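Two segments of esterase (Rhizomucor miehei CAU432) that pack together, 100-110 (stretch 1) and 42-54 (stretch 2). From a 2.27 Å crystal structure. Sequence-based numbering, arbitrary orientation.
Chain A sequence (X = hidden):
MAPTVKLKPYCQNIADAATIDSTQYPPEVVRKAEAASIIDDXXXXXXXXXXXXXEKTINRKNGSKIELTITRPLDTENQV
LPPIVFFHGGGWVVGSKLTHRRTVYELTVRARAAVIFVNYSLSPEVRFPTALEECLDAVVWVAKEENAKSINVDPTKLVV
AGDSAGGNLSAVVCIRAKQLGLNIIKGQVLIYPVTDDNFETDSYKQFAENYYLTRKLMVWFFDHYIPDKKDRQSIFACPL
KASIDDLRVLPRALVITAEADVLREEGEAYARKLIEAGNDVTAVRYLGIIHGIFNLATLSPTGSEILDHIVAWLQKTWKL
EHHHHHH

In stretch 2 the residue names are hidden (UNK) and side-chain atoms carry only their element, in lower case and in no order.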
ATOM      1  N   HIS A 100       4.733  20.233  -8.637  1.00 10.34           N
ATOM      2  CA  HIS A 100       3.797  19.166  -8.279  1.00 11.27           C
ATOM      3  C   HIS A 100       2.722  18.987  -9.323  1.00 12.16           C
ATOM      4  O   HIS A 100       1.725  18.293  -9.085  1.00 11.76           O
ATOM      5  CB  HIS A 100       3.165  19.437  -6.915  1.00 10.44           C
ATOM      6  CG  HIS A 100       4.125  19.283  -5.777  1.00 10.27           C
ATOM      7  ND1 HIS A 100       5.199  20.125  -5.587  1.00  8.36           N
ATOM      8  CD2 HIS A 100       4.197  18.344  -4.797  1.00 11.16           C
ATOM      9  CE1 HIS A 100       5.885  19.727  -4.523  1.00 11.51           C
ATOM     10  NE2 HIS A 100       5.300  18.649  -4.028  1.00 12.63           N
ATOM     11  N   ARG A 101       2.919  19.624 -10.476  1.00 13.28           N
ATOM     12  CA  ARG A 101       1.957  19.528 -11.562  1.00 12.33           C
ATOM     13  C   ARG A 101       1.694  18.077 -11.945  1.00 13.76           C
ATOM     14  O   ARG A 101       0.549  17.670 -12.150  1.00 11.93           O
ATOM     15  CB  ARG A 101       2.446  20.302 -12.791  1.00 10.37           C
ATOM     16  CG  ARG A 101       1.543  20.083 -14.008  1.00 15.46           C
ATOM     17  CD  ARG A 101       2.023  20.886 -15.206  1.00 16.48           C
ATOM     18  NE  ARG A 101       3.357  20.465 -15.610  1.00 15.58           N
ATOM     19  CZ  ARG A 101       4.136  21.144 -16.443  1.00 15.14           C
ATOM     20  NH1 ARG A 101       3.719  22.286 -16.958  1.00 14.21           N
ATOM     21  NH2 ARG A 101       5.330  20.671 -16.756  1.00 13.13           N
ATOM     22  N   ARG A 102       2.755  17.299 -12.087  1.00 11.63           N
ATOM     23  CA  ARG A 102       2.588  15.911 -12.507  1.00 11.73           C
ATOM     24  C   ARG A 102       1.706  15.147 -11.498  1.00 13.11           C
ATOM     25  O   ARG A 102       0.673  14.554 -11.846  1.00 13.94           O
ATOM     26  CB  ARG A 102       3.975  15.261 -12.661  1.00 12.75           C
ATOM     27  CG  ARG A 102       3.961  13.747 -12.884  1.00 14.63           C
ATOM     28  CD  ARG A 102       3.514  13.368 -14.270  1.00 10.96           C
ATOM     29  NE  ARG A 102       4.449  13.909 -15.262  1.00 20.26           N
ATOM     30  CZ  ARG A 102       4.388  13.668 -16.570  1.00 17.04           C
ATOM     31  NH1 ARG A 102       3.446  12.878 -17.065  1.00 17.25           N
ATOM     32  NH2 ARG A 102       5.281  14.207 -17.376  1.00 18.83           N
ATOM     33  N   THR A 103       2.115  15.205 -10.234  1.00 12.11           N
ATOM     34  CA  THR A 103       1.405  14.531  -9.163  1.00 11.35           C
ATOM     35  C   THR A 103      -0.068  14.956  -9.082  1.00 10.59           C
ATOM     36  O   THR A 103      -0.977  14.114  -8.999  1.00 10.13           O
ATOM     37  CB  THR A 103       2.094  14.826  -7.825  1.00 15.49           C
ATOM     38  OG1 THR A 103       3.447  14.338  -7.878  1.00 11.90           O
ATOM     39  CG2 THR A 103       1.331  14.166  -6.682  1.00 12.34           C
ATOM     40  N   VAL A 104      -0.292  16.265  -9.131  1.00 10.60           N
ATOM     41  CA  VAL A 104      -1.621  16.844  -8.997  1.00  9.79           C
ATOM     42  C   VAL A 104      -2.529  16.509 -10.189  1.00 10.54           C
ATOM     43  O   VAL A 104      -3.682  16.103 -10.008  1.00 10.16           O
ATOM     44  CB  VAL A 104      -1.514  18.383  -8.810  1.00 11.21           C
ATOM     45  CG1 VAL A 104      -2.852  19.046  -9.071  1.00 10.48           C
ATOM     46  CG2 VAL A 104      -1.002  18.720  -7.385  1.00  9.86           C
ATOM     47  N   TYR A 105      -2.014  16.623 -11.406  1.00  9.68           N
ATOM     48  CA  TYR A 105      -2.833  16.289 -12.581  1.00 12.01           C
ATOM     49  C   TYR A 105      -3.208  14.813 -12.559  1.00 13.46           C
ATOM     50  O   TYR A 105      -4.398  14.459 -12.797  1.00 10.38           O
ATOM     51  CB  TYR A 105      -2.111  16.621 -13.895  1.00 11.43           C
ATOM     52  CG  TYR A 105      -2.055  18.096 -14.258  1.00 11.05           C
ATOM     53  CD1 TYR A 105      -2.168  19.085 -13.284  1.00  9.10           C
ATOM     54  CD2 TYR A 105      -1.866  18.498 -15.587  1.00 13.53           C
ATOM     55  CE1 TYR A 105      -2.098  20.447 -13.627  1.00 12.88           C
ATOM     56  CE2 TYR A 105      -1.795  19.856 -15.943  1.00 11.88           C
ATOM     57  CZ  TYR A 105      -1.913  20.820 -14.954  1.00 16.37           C
ATOM     58  OH  TYR A 105      -1.843  22.165 -15.279  1.00 20.25           O
ATOM     59  N   GLU A 106      -2.228  13.955 -12.231  1.00 11.03           N
ATOM     60  CA  GLU A 106      -2.524  12.504 -12.154  1.00 14.12           C
ATOM     61  C   GLU A 106      -3.560  12.165 -11.072  1.00 10.78           C
ATOM     62  O   GLU A 106      -4.467  11.376 -11.288  1.00 13.46           O
ATOM     63  CB  GLU A 106      -1.239  11.702 -11.895  1.00 12.99           C
ATOM     64  CG  GLU A 106      -0.319  11.554 -13.109  1.00 15.07           C
ATOM     65  CD  GLU A 106      -0.892  10.680 -14.240  1.00 19.60           C
ATOM     66  OE1 GLU A 106      -1.840   9.886 -14.010  1.00 19.11           O
ATOM     67  OE2 GLU A 106      -0.362  10.778 -15.372  1.00 23.02           O
ATOM     68  N   LEU A 107      -3.397  12.747  -9.894  1.00 13.60           N
ATOM     69  CA  LEU A 107      -4.340  12.535  -8.802  1.00 12.26           C
ATOM     70  C   LEU A 107      -5.744  13.005  -9.212  1.00 11.64           C
ATOM     71  O   LEU A 107      -6.746  12.339  -8.984  1.00 10.36           O
ATOM     72  CB  LEU A 107      -3.855  13.286  -7.563  1.00  9.20           C
ATOM     73  CG  LEU A 107      -4.678  13.135  -6.281  1.00 15.76           C
ATOM     74  CD1 LEU A 107      -4.789  11.658  -5.791  1.00  6.77           C
ATOM     75  CD2 LEU A 107      -4.111  14.051  -5.193  1.00  9.10           C
ATOM     76  N   THR A 108      -5.789  14.169  -9.834  1.00 12.05           N
ATOM     77  CA  THR A 108      -7.024  14.736 -10.339  1.00  7.97           C
ATOM     78  C   THR A 108      -7.752  13.762 -11.236  1.00  9.82           C
ATOM     79  O   THR A 108      -8.940  13.479 -10.997  1.00  9.00           O
ATOM     80  CB  THR A 108      -6.771  16.028 -11.129  1.00 11.53           C
ATOM     81  OG1 THR A 108      -6.195  17.025 -10.263  1.00  9.21           O
ATOM     82  CG2 THR A 108      -8.080  16.526 -11.745  1.00  8.03           C
ATOM     83  N   VAL A 109      -7.079  13.225 -12.260  1.00  8.82           N
ATOM     84  CA  VAL A 109      -7.860  12.380 -13.178  1.00 10.42           C
ATOM     85  C   VAL A 109      -8.050  10.955 -12.677  1.00 11.55           C
ATOM     86  O   VAL A 109      -9.044  10.293 -13.023  1.00 12.96           O
ATOM     87  CB  VAL A 109      -7.233  12.308 -14.589  1.00 14.58           C
ATOM     88  CG1 VAL A 109      -7.097  13.728 -15.172  1.00  9.61           C
ATOM     89  CG2 VAL A 109      -5.867  11.638 -14.527  1.00 11.27           C
ATOM     90  N   ARG A 110      -7.142  10.466 -11.840  1.00 12.06           N
ATOM     91  CA  ARG A 110      -7.314   9.106 -11.333  1.00 14.66           C
ATOM     92  C   ARG A 110      -8.409   9.064 -10.268  1.00 11.48           C
ATOM     93  O   ARG A 110      -9.184   8.136 -10.226  1.00 14.58           O
ATOM     94  CB  ARG A 110      -6.007   8.554 -10.776  1.00 14.29           C
ATOM     95  CG  ARG A 110      -4.949   8.302 -11.849  1.00 13.20           C
ATOM     96  CD  ARG A 110      -3.710   7.668 -11.235  1.00 11.70           C
ATOM     97  NE  ARG A 110      -2.518   7.838 -12.064  1.00 13.34           N
ATOM     98  CZ  ARG A 110      -1.448   7.045 -12.012  1.00 16.89           C
ATOM     99  NH1 ARG A 110      -1.426   6.007 -11.174  1.00 13.79           N
ATOM    100  NH2 ARG A 110      -0.393   7.301 -12.783  1.00 12.64           N
ATOM    101  N   UNK A  42      12.759  17.544 -20.712  1.00 30.33           N
ATOM    102  CA  UNK A  42      12.126  17.236 -22.005  1.00 29.82           C
ATOM    103  C   UNK A  42      10.939  16.261 -21.878  1.00 25.61           C
ATOM    104  O   UNK A  42      10.150  16.085 -22.805  1.00 27.75           O
ATOM    105  c   UNK A  42      13.270  16.605 -22.807  1.00 34.71           C
ATOM    106  c   UNK A  42      14.083  16.908 -20.560  1.00 29.76           C
ATOM    107  c   UNK A  42      14.200  16.032 -21.781  1.00 35.41           C
ATOM    108  N   UNK A  43      10.838  15.625 -20.720  1.00 22.42           N
ATOM    109  CA  UNK A  43       9.807  14.633 -20.447  1.00 27.48           C
ATOM    110  C   UNK A  43       8.651  15.235 -19.631  1.00 20.29           C
ATOM    111  O   UNK A  43       7.638  14.569 -19.365  1.00 18.98           O
ATOM    112  c   UNK A  43      10.413  13.453 -19.689  1.00 26.43           C
ATOM    113  c   UNK A  43      11.431  12.613 -20.446  1.00 30.31           C
ATOM    114  c   UNK A  43      11.484  10.206 -21.194  1.00 35.43           C
ATOM    115  n   UNK A  43      10.675   9.077 -21.763  1.00 39.95           N
ATOM    116  c   UNK A  43      10.769  11.555 -21.325  1.00 39.50           C
ATOM    117  N   UNK A  44       8.809  16.497 -19.247  1.00 20.27           N
ATOM    118  CA  UNK A  44       7.903  17.144 -18.293  1.00 25.02           C
ATOM    119  C   UNK A  44       6.438  17.138 -18.718  1.00 21.88           C
ATOM    120  O   UNK A  44       5.547  17.087 -17.876  1.00 16.82           O
ATOM    121  c   UNK A  44       8.351  18.569 -18.046  1.00 23.49           C
ATOM    122  N   UNK A  45       6.204  17.164 -20.026  1.00 23.97           N
ATOM    123  CA  UNK A  45       4.862  17.254 -20.579  1.00 18.91           C
ATOM    124  C   UNK A  45       4.385  15.911 -21.129  1.00 21.60           C
ATOM    125  O   UNK A  45       3.198  15.735 -21.400  1.00 19.20           O
ATOM    126  c   UNK A  45       5.071  20.635 -22.576  1.00 27.76           C
ATOM    127  c   UNK A  45       5.143  19.760 -21.326  1.00 22.00           C
ATOM    128  c   UNK A  45       4.832  18.302 -21.692  1.00 21.93           C
ATOM    129  c   UNK A  45       4.183  20.273 -20.279  1.00 20.89           C
ATOM    130  N   UNK A  46       5.304  14.960 -21.284  1.00 23.91           N
ATOM    131  CA  UNK A  46       4.950  13.663 -21.858  1.00 25.11           C
ATOM    132  C   UNK A  46       3.988  12.897 -20.966  1.00 27.06           C
ATOM    133  O   UNK A  46       4.267  12.684 -19.775  1.00 22.93           O
ATOM    134  c   UNK A  46       7.951  12.022 -23.676  1.00 45.18           C
ATOM    135  c   UNK A  46       6.190  12.796 -22.086  1.00 28.72           C
ATOM    136  o   UNK A  46       8.913  12.269 -24.442  1.00 46.02           O
ATOM    137  o   UNK A  46       7.701  10.878 -23.218  1.00 47.53           O
ATOM    138  c   UNK A  46       7.040  13.165 -23.272  1.00 38.47           C
ATOM    139  N   UNK A  47       2.857  12.497 -21.543  1.00 23.02           N
ATOM    140  CA  UNK A  47       1.860  11.710 -20.837  1.00 20.71           C
ATOM    141  C   UNK A  47       1.140  12.480 -19.745  1.00 20.71           C
ATOM    142  O   UNK A  47       0.441  11.899 -18.917  1.00 25.73           O
ATOM    143  N   UNK A  48       1.298  13.798 -19.750  1.00 20.11           N
ATOM    144  CA  UNK A  48       0.619  14.634 -18.783  1.00 18.22           C
ATOM    145  C   UNK A  48      -0.893  14.654 -19.080  1.00 18.84           C
ATOM    146  O   UNK A  48      -1.306  15.018 -20.170  1.00 24.49           O
ATOM    147  c   UNK A  48       1.715  16.386 -16.340  1.00 11.90           C
ATOM    148  c   UNK A  48       1.873  18.252 -18.007  1.00 15.61           C
ATOM    149  c   UNK A  48       1.239  16.025 -18.821  1.00 17.15           C
ATOM    150  c   UNK A  48       1.151  16.976 -17.626  1.00 19.48           C
ATOM    151  N   UNK A  49      -1.721  14.264 -18.100  1.00 17.91           N
ATOM    152  CA  UNK A  49      -3.174  14.241 -18.283  1.00 18.26           C
ATOM    153  C   UNK A  49      -3.722  15.632 -18.528  1.00 16.87           C
ATOM    154  O   UNK A  49      -3.123  16.610 -18.091  1.00 18.64           O
ATOM    155  c   UNK A  49      -1.340  13.858 -16.739  1.00 15.04           C
ATOM    156  c   UNK A  49      -3.704  13.687 -16.949  1.00 14.24           C
ATOM    157  c   UNK A  49      -2.527  13.071 -16.278  1.00 15.98           C
ATOM    158  N   UNK A  50      -4.832  15.705 -19.245  1.00 18.94           N
ATOM    159  CA  UNK A  50      -5.559  16.941 -19.476  1.00 21.34           C
ATOM    160  C   UNK A  50      -6.492  17.268 -18.316  1.00 24.22           C
ATOM    161  O   UNK A  50      -7.256  16.400 -17.856  1.00 21.11           O
ATOM    162  c   UNK A  50      -5.534  16.702 -21.979  1.00 34.49           C
ATOM    163  c   UNK A  50      -6.386  16.809 -20.747  1.00 31.67           C
ATOM    164  o   UNK A  50      -4.556  17.475 -22.102  1.00 31.78           O
ATOM    165  o   UNK A  50      -5.830  15.808 -22.802  1.00 47.57           O
ATOM    166  N   UNK A  51      -6.456  18.514 -17.852  1.00 17.72           N
ATOM    167  CA  UNK A  51      -7.325  18.902 -16.756  1.00 15.39           C
ATOM    168  C   UNK A  51      -7.945  20.242 -17.048  1.00 16.31           C
ATOM    169  O   UNK A  51      -7.394  21.055 -17.788  1.00 17.40           O
ATOM    170  c   UNK A  51      -6.572  18.980 -15.380  1.00 14.47           C
ATOM    171  c   UNK A  51      -5.932  17.621 -14.993  1.00 12.46           C
ATOM    172  c   UNK A  51      -5.524  20.090 -15.389  1.00 15.34           C
ATOM    173  N   UNK A  52      -9.102  20.468 -16.450  1.00 17.40           N
ATOM    174  CA  UNK A  52      -9.697  21.785 -16.390  1.00 20.61           C
ATOM    175  C   UNK A  52      -9.079  22.515 -15.202  1.00 19.13           C
ATOM    176  O   UNK A  52      -9.241  22.065 -14.067  1.00 20.75           O
ATOM    177  c   UNK A  52     -12.522  24.999 -14.924  1.00 34.39           C
ATOM    178  c   UNK A  52     -11.923  23.748 -14.994  1.00 28.63           C
ATOM    179  o   UNK A  52     -13.704  26.772 -15.955  1.00 45.49           O
ATOM    180  c   UNK A  52     -11.907  23.022 -16.177  1.00 23.88           C
ATOM    181  c   UNK A  52     -13.108  24.834 -17.234  1.00 37.53           C
ATOM    182  c   UNK A  52     -11.225  21.679 -16.256  1.00 20.88           C
ATOM    183  c   UNK A  52     -12.498  23.584 -17.297  1.00 29.02           C
ATOM    184  c   UNK A  52     -13.109  25.534 -16.044  1.00 33.71           C
ATOM    185  N   UNK A  53      -8.417  23.652 -15.443  1.00 15.14           N
ATOM    186  CA  UNK A  53      -7.743  24.369 -14.362  1.00 18.37           C
ATOM    187  C   UNK A  53      -8.339  25.755 -14.143  1.00 24.99           C
ATOM    188  O   UNK A  53      -8.656  26.467 -15.090  1.00 27.56           O
ATOM    189  c   UNK A  53      -6.233  24.469 -14.634  1.00 18.34           C
ATOM    190  c   UNK A  53      -5.415  25.171 -13.542  1.00 22.31           C
ATOM    191  c   UNK A  53      -4.043  24.533 -13.372  1.00 24.27           C
ATOM    192  c   UNK A  53      -5.227  26.623 -13.892  1.00 24.28           C
ATOM    193  N   UNK A  54      -8.491  26.115 -12.873  1.00 25.95           N
ATOM    194  CA  UNK A  54      -9.042  27.402 -12.468  1.00 26.14           C
ATOM    195  C   UNK A  54      -8.176  28.032 -11.397  1.00 23.18           C
ATOM    196  O   UNK A  54      -7.813  27.368 -10.421  1.00 23.48           O
ATOM    197  o   UNK A  54     -13.009  29.313 -10.115  1.00 41.01           O
ATOM    198  c   UNK A  54     -10.480  27.237 -11.939  1.00 24.79           C
ATOM    199  o   UNK A  54     -13.001  27.188 -10.716  1.00 54.98           O
ATOM    200  c   UNK A  54     -12.450  28.316 -10.648  1.00 50.89           C
ATOM    201  c   UNK A  54     -11.008  28.469 -11.170  1.00 38.41           C
TER
HETATM  202  O   HOH W   1       5.301  18.288 -15.013  1.00 17.63           O

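Position 42 has three side-chain carbons closing a ring onto the backbone N. It does not touch stretch 1. It is Pro42.

Position 43 carries four carbons in a row ending in a nitrogen. The chain leads away from the helix, but the backbone O lies 3.1 Å from Arg102 NH2. It is Lys43.

Position 44 has one side-chain carbon, CB, 3.9 Å from Arg101 NH2. This is Ala44. A water bridges here, donating to Ala44 O (3.1 Å) and accepting from Arg101 NH2 (3.0 Å).

Position 45 has four carbons, forked at the second. One fork tip lies over a face of the Arg101 guanidinium. Four carbons forked there fit leucine, Leu45; its CD2 is 3.7 Å from Arg101 NH2.

Position 46 has three carbons, the third carrying two oxygens: Glu46. Its CA-to-CB bond points away from the helix. Its backbone O accepts two hydrogen bonds, from Arg102 NH1 (2.8 Å) and Arg102 NH2 (3.0 Å).

Position 47 has no side-chain atoms and a phi of 69°, which favours glycine. It is Gly47, inside a type II turn that starts at Leu45 and ends at position 48.

Position 48 again has four carbons forked at the second. Its two fork tips lie over guanidinium faces, one on Arg101 and one on Arg102. It is Leu48: CD2 is 3.6 Å from Arg101 NE, and CD1 is 3.8 Å from Arg102 CZ.

Position 49 has three carbons closing a ring onto N. The ring meets Tyr105, Glu106 and Val109. It is Pro49, with CG 3.3 Å from Glu106 OE2 and CB 3.8 Å from Val109 CG1.

Position 50 has two carbons, the second carrying two oxygens, and CA-to-CB points away from the helix. It is Asp50.

Position 51 has one carbon carrying two more. One branch sits over the Tyr105 ring. It is Val51; CG2 is 3.7 Å from the ring centroid, a CH-pi contact.

Position 52 has one carbon, then a six-carbon ring bearing an oxygen. It points away and makes no contact. It is Tyr52.

Position 53 has four carbons forked at the second: Leu53. Its CD1 is 3.8 Å from Tyr105 OH.

Position 54 has three carbons, the third carrying two oxygens, out of reach of the helix. It is Glu54.

The contact has two parts. Arg102 holds the turn through a backbone carbonyl, so that anchor does not depend on the Glu46 side chain. Leu48, Pro49 and Val51 then pack apolar surface against Tyr105, and Val109 extends the packing to Pro49 and Val51.

Stretch 2 42-54: PKALEGLPDVYLE
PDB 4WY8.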